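Side-chain contacts in protein-tyrosine-phosphatase (Shewanella sp., PDB 2Z72), which hydrolyses the phosphate ester of phosphotyrosine in proteins as a cold-active phosphatase, probably using the two-zinc centre of a calcineurin-like phosphoesterase fold: residues D271-H276 with N280-G285; E290-L295 with K299-D304. One frame throughout, in Å; residues are numbered along the deposited sequence. Where two conformers were deposited one is given.

Interaction 1: D271-H276 with N280-G285; sequences DTILQH and NHIVVG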
# COMPACT_ATOMS: atom_id res chain seq x y z
N ASP A 271 -22.26 12.39 3.10
CA ASP A 271 -23.24 11.96 2.12
C ASP A 271 -23.01 12.64 0.79
O ASP A 271 -23.19 12.01 -0.25
CB ASP A 271 -24.67 12.25 2.60
CG ASP A 271 -25.08 11.35 3.73
OD1 ASP A 271 -24.54 10.23 3.85
OD2 ASP A 271 -26.03 11.78 4.45
N THR A 272 -22.60 13.88 0.84
CA THR A 272 -22.37 14.55 -0.46
C THR A 272 -21.18 13.94 -1.19
O THR A 272 -21.20 13.87 -2.43
CB THR A 272 -22.14 16.05 -0.25
OG1 THR A 272 -23.28 16.66 0.32
CG2 THR A 272 -21.93 16.76 -1.57
N ILE A 273 -20.20 13.49 -0.47
CA ILE A 273 -19.06 12.82 -1.13
C ILE A 273 -19.43 11.46 -1.64
O ILE A 273 -19.12 11.07 -2.76
CB ILE A 273 -17.87 12.85 -0.15
CG1 ILE A 273 -17.46 14.31 0.11
CG2 ILE A 273 -16.79 11.93 -0.66
CD1 ILE A 273 -16.69 14.54 1.39
N LEU A 274 -20.14 10.66 -0.82
CA LEU A 274 -20.60 9.37 -1.26
C LEU A 274 -21.41 9.49 -2.57
O LEU A 274 -21.26 8.75 -3.51
CB LEU A 274 -21.50 8.71 -0.22
CG LEU A 274 -20.87 8.34 1.12
CD1 LEU A 274 -21.93 7.89 2.15
CD2 LEU A 274 -19.80 7.29 0.88
N GLN A 275 -22.34 10.47 -2.59
CA GLN A 275 -23.17 10.69 -3.76
C GLN A 275 -22.35 11.08 -4.97
O GLN A 275 -22.59 10.66 -6.11
CB GLN A 275 -24.24 11.79 -3.42
CG GLN A 275 -25.39 11.20 -2.61
CD GLN A 275 -26.19 12.24 -1.85
OE1 GLN A 275 -26.90 11.93 -0.85
NE2 GLN A 275 -26.09 13.47 -2.37
N HIS A 276 -21.31 11.89 -4.75
CA HIS A 276 -20.51 12.35 -5.87
C HIS A 276 -19.88 11.18 -6.62
O HIS A 276 -19.76 11.23 -7.83
CB HIS A 276 -19.37 13.26 -5.32
CG HIS A 276 -18.55 13.86 -6.40
ND1 HIS A 276 -17.30 13.54 -6.91
CD2 HIS A 276 -18.98 14.86 -7.18
CE1 HIS A 276 -16.97 14.32 -7.91
NE2 HIS A 276 -17.99 15.13 -8.07
N ASN A 280 -21.44 3.63 -1.62
CA ASN A 280 -22.04 3.52 -0.33
C ASN A 280 -21.08 3.56 0.84
O ASN A 280 -21.49 3.69 2.00
CB ASN A 280 -22.85 2.21 -0.26
CG ASN A 280 -24.05 2.26 -1.16
OD1 ASN A 280 -24.76 3.27 -1.15
ND2 ASN A 280 -24.26 1.22 -1.92
N HIS A 281 -19.77 3.43 0.60
CA HIS A 281 -18.79 3.38 1.63
C HIS A 281 -17.47 3.93 1.06
O HIS A 281 -17.21 3.76 -0.12
CB HIS A 281 -18.47 2.00 2.18
CG HIS A 281 -19.67 1.20 2.54
ND1 HIS A 281 -20.35 1.27 3.71
CD2 HIS A 281 -20.39 0.34 1.76
CE1 HIS A 281 -21.39 0.47 3.67
NE2 HIS A 281 -21.46 -0.14 2.48
N ILE A 282 -16.67 4.47 1.97
CA ILE A 282 -15.30 4.88 1.69
C ILE A 282 -14.38 4.22 2.71
O ILE A 282 -14.70 4.28 3.92
CB ILE A 282 -15.10 6.41 1.68
CG1 ILE A 282 -16.06 7.05 0.68
CG2 ILE A 282 -13.67 6.81 1.34
CD1 ILE A 282 -16.12 8.58 0.76
N VAL A 283 -13.37 3.55 2.24
CA VAL A 283 -12.42 2.81 3.07
C VAL A 283 -11.09 3.56 3.03
O VAL A 283 -10.55 3.80 1.92
CB VAL A 283 -12.28 1.40 2.51
CG1 VAL A 283 -11.11 0.64 3.22
CG2 VAL A 283 -13.54 0.63 2.72
N VAL A 284 -10.59 3.91 4.21
CA VAL A 284 -9.38 4.71 4.30
C VAL A 284 -8.43 4.15 5.38
O VAL A 284 -8.87 3.49 6.34
CB VAL A 284 -9.67 6.17 4.65
CG1 VAL A 284 -10.57 6.78 3.60
CG2 VAL A 284 -10.33 6.32 6.03
N GLY A 285 -7.17 4.45 5.18
CA GLY A 285 -6.13 4.17 6.18
C GLY A 285 -5.71 5.45 6.85
O GLY A 285 -6.59 6.27 7.24
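The first torsions of Ile-273 and Ile-282 (chi1 -63° and -56°) set CG1 of each beside its backbone N, opposite the carbonyl carbon, and CG2 beside the carbonyl. Ile-282 therefore sends its longer branch toward helix 267-277, while Ile-273 meets it with the short CG2 methyl, 3.7 Å from Ile-282 CD1, the two side chains crossing at about a right angle. Leu-274, one residue on, points toward the strand. Its CD2 methyl lies 3.8 Å from Ile-282 CG1 and also rests on backbone, 3.9 Å from the amide N of His-281. Ile-282 CD1 thus has a methyl from each of two successive helical residues against it, a fit suited to branched aliphatic groups. No hydrogen bond joins the two segments, and the side-chain contacts are apolar. Asn-280, just before the strand, and His-281, its first residue, turn their polar groups elsewhere: the Asn-280 amide bonds Asp-202 and the His-281 ring bonds the carbonyl of Asn-298. Met-206 and Tyr-260 also touch Ile-282. The axes lie 9.2 Å apart and run at 100°, so the helix passes across the strand that follows it, a helix-on-sheet packing against an inner strand, as in the layered alpha/beta calcineurin-like phosphoesterase fold.

Interaction 2: E290-L295 with K299-D304; sequences ERVLGL and KVIAVD
The carbonyl oxygen of Leu-293 is gripped by the amide of Ala-302, with N to O 2.8 Å and the bond close to the C=O axis, while the CA of Ile-301 adds a CA-H...O contact to the same oxygen. Leu-293 N donates a longer bond to Ala-302 O (3.3 Å), completing one antiparallel hydrogen-bonded pair. Leu-295 and Val-300 form the next: Leu-295 N reaches Val-300 O at 2.8 Å, nearly straight at 171°, whereas Val-300 N approaches Leu-295 O from 27° out of the carbonyl plane. That tilt accompanies a classic beta bulge, Leu-295 being opposed by the two residues Lys-299 and Val-300. Between the pairs, Gly-294 opposes Ile-301, whose CD1 lies 3.8 Å from the glycine CA in the conformer given. Just before the strand, Val-292 holds CG1 anti to its N (chi1 160°), and this methyl meets Ile-301 CG2 at 4.0 Å while CG2 turns to Val-303. An alanine in place of Val-292 lacks both methyls and would probably leave Ile-301 CG2 and Val-303 less closely packed on this side. On the other face, Leu-293 CD1 leans over the small Ala-302 CB, and Leu-293 CD2 lies 4.1 Å above the Arg-291 guanidinium, over its centre. Strand 300-302 is flanked by 293-295, an outermost strand of its sheet, and by 281-284. Ile-301 and Val-303 pack on Leu-316 of strand 315-319, in the second sheet, whereas Val-300 touches Leu-270 of helix 267-277, and the Lys-299 ammonium forms salt bridges with Glu-267 and Asp-271 of that helix.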
# COMPACT_ATOMS: atom_id res chain seq x y z
N GLU A 290 -7.52 1.70 16.87
CA GLU A 290 -7.19 0.53 17.68
C GLU A 290 -7.64 -0.76 17.03
O GLU A 290 -7.24 -1.84 17.47
CB GLU A 290 -7.85 0.67 19.06
CG GLU A 290 -7.33 1.88 19.83
CD GLU A 290 -7.93 2.01 21.22
OE1 GLU A 290 -7.80 3.08 21.86
OE2 GLU A 290 -8.53 1.06 21.76
N ARG A 291 -8.51 -0.65 16.01
CA ARG A 291 -9.14 -1.79 15.36
C ARG A 291 -9.72 -1.32 14.06
O ARG A 291 -9.84 -0.10 13.85
CB ARG A 291 -10.26 -2.46 16.21
CG ARG A 291 -11.35 -1.50 16.65
CD ARG A 291 -12.48 -2.21 17.40
NE ARG A 291 -13.61 -1.28 17.45
CZ ARG A 291 -13.71 -0.29 18.32
NH1 ARG A 291 -12.77 -0.08 19.26
NH2 ARG A 291 -14.78 0.48 18.21
N VAL A 292 -10.08 -2.23 13.17
CA VAL A 292 -10.92 -1.86 12.00
C VAL A 292 -12.29 -1.44 12.56
O VAL A 292 -12.85 -2.10 13.41
CB VAL A 292 -11.02 -3.02 11.04
CG1 VAL A 292 -12.23 -2.90 10.10
CG2 VAL A 292 -9.75 -3.18 10.23
N LEU A 293 -12.77 -0.28 12.12
CA LEU A 293 -14.03 0.19 12.69
C LEU A 293 -14.70 1.06 11.64
O LEU A 293 -14.08 1.70 10.78
CB LEU A 293 -13.79 0.93 13.96
CG LEU A 293 -12.82 2.11 13.92
CD1 LEU A 293 -13.41 3.41 13.42
CD2 LEU A 293 -12.34 2.26 15.37
N GLY A 294 -16.00 1.15 11.87
CA GLY A 294 -16.81 2.06 11.07
C GLY A 294 -17.18 3.34 11.77
O GLY A 294 -17.31 3.36 13.02
N LEU A 295 -17.31 4.39 10.95
CA LEU A 295 -17.81 5.70 11.38
C LEU A 295 -18.99 6.09 10.51
O LEU A 295 -19.16 5.64 9.36
CB LEU A 295 -16.68 6.74 11.24
CG LEU A 295 -15.47 6.52 12.18
CD1 LEU A 295 -14.49 7.60 11.85
CD2 LEU A 295 -15.90 6.64 13.61
N LYS A 299 -20.49 4.29 6.91
CA LYS A 299 -20.20 4.92 5.62
C LYS A 299 -18.70 5.14 5.38
O LYS A 299 -18.29 5.17 4.23
CB LYS A 299 -20.93 6.28 5.55
CG LYS A 299 -22.44 6.07 5.53
CD LYS A 299 -23.18 7.39 5.58
CE LYS A 299 -24.66 7.17 5.75
NZ LYS A 299 -25.41 8.46 5.88
N VAL A 300 -17.94 5.27 6.46
CA VAL A 300 -16.48 5.27 6.39
C VAL A 300 -16.01 4.05 7.19
O VAL A 300 -16.45 3.85 8.32
CB VAL A 300 -15.84 6.55 6.97
CG1 VAL A 300 -14.33 6.38 7.15
CG2 VAL A 300 -16.08 7.78 6.11
N ILE A 301 -15.11 3.29 6.59
CA ILE A 301 -14.44 2.22 7.35
C ILE A 301 -12.97 2.55 7.40
O ILE A 301 -12.32 2.71 6.39
CB ILE A 301 -14.65 0.81 6.81
CG1 ILE A 301 -16.12 0.52 6.42
CG2 ILE A 301 -14.14 -0.20 7.82
CD1 ILE A 301 -17.09 0.47 7.58
N ALA A 302 -12.48 2.64 8.67
CA ALA A 302 -11.08 2.90 8.95
C ALA A 302 -10.34 1.59 9.02
O ALA A 302 -10.68 0.69 9.80
CB ALA A 302 -10.97 3.62 10.30
N VAL A 303 -9.32 1.43 8.17
CA VAL A 303 -8.56 0.19 8.11
C VAL A 303 -7.07 0.39 8.42
O VAL A 303 -6.31 -0.55 8.19
CB VAL A 303 -8.78 -0.54 6.76
CG1 VAL A 303 -10.26 -0.92 6.59
CG2 VAL A 303 -8.29 0.24 5.56
N ASP A 304 -6.71 1.51 8.99
CA ASP A 304 -5.42 1.59 9.69
C ASP A 304 -5.70 1.10 11.09
O ASP A 304 -6.29 1.85 11.89
CB ASP A 304 -4.82 2.96 9.62
CG ASP A 304 -3.48 3.07 10.36
OD1 ASP A 304 -2.86 4.14 10.22
OD2 ASP A 304 -3.11 2.08 11.06

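In the fold
Interaction 1 is a buried helix-to-strand contact made chiefly by aliphatic side chains, whereas interaction 2 is a partly buried hairpin held chiefly by backbone hydrogen bonds, with apolar groups on its two faces. They share one sheet, since strands 281-284 and 300-302 are parallel neighbours in it, and a probable bond from Val-303 N to Val-284 O (2.8 Å) ties them. Helix 267-277 reaches both: Leu-274 CD1 packs on the aliphatic stem of Lys-299. At the C-terminal ends of strands 281-284 and 300-302 lies the metal centre, where His-286, just after interaction 1, binds zinc and Asp-304 of interaction 2 approaches the zinc ligand Asp-78.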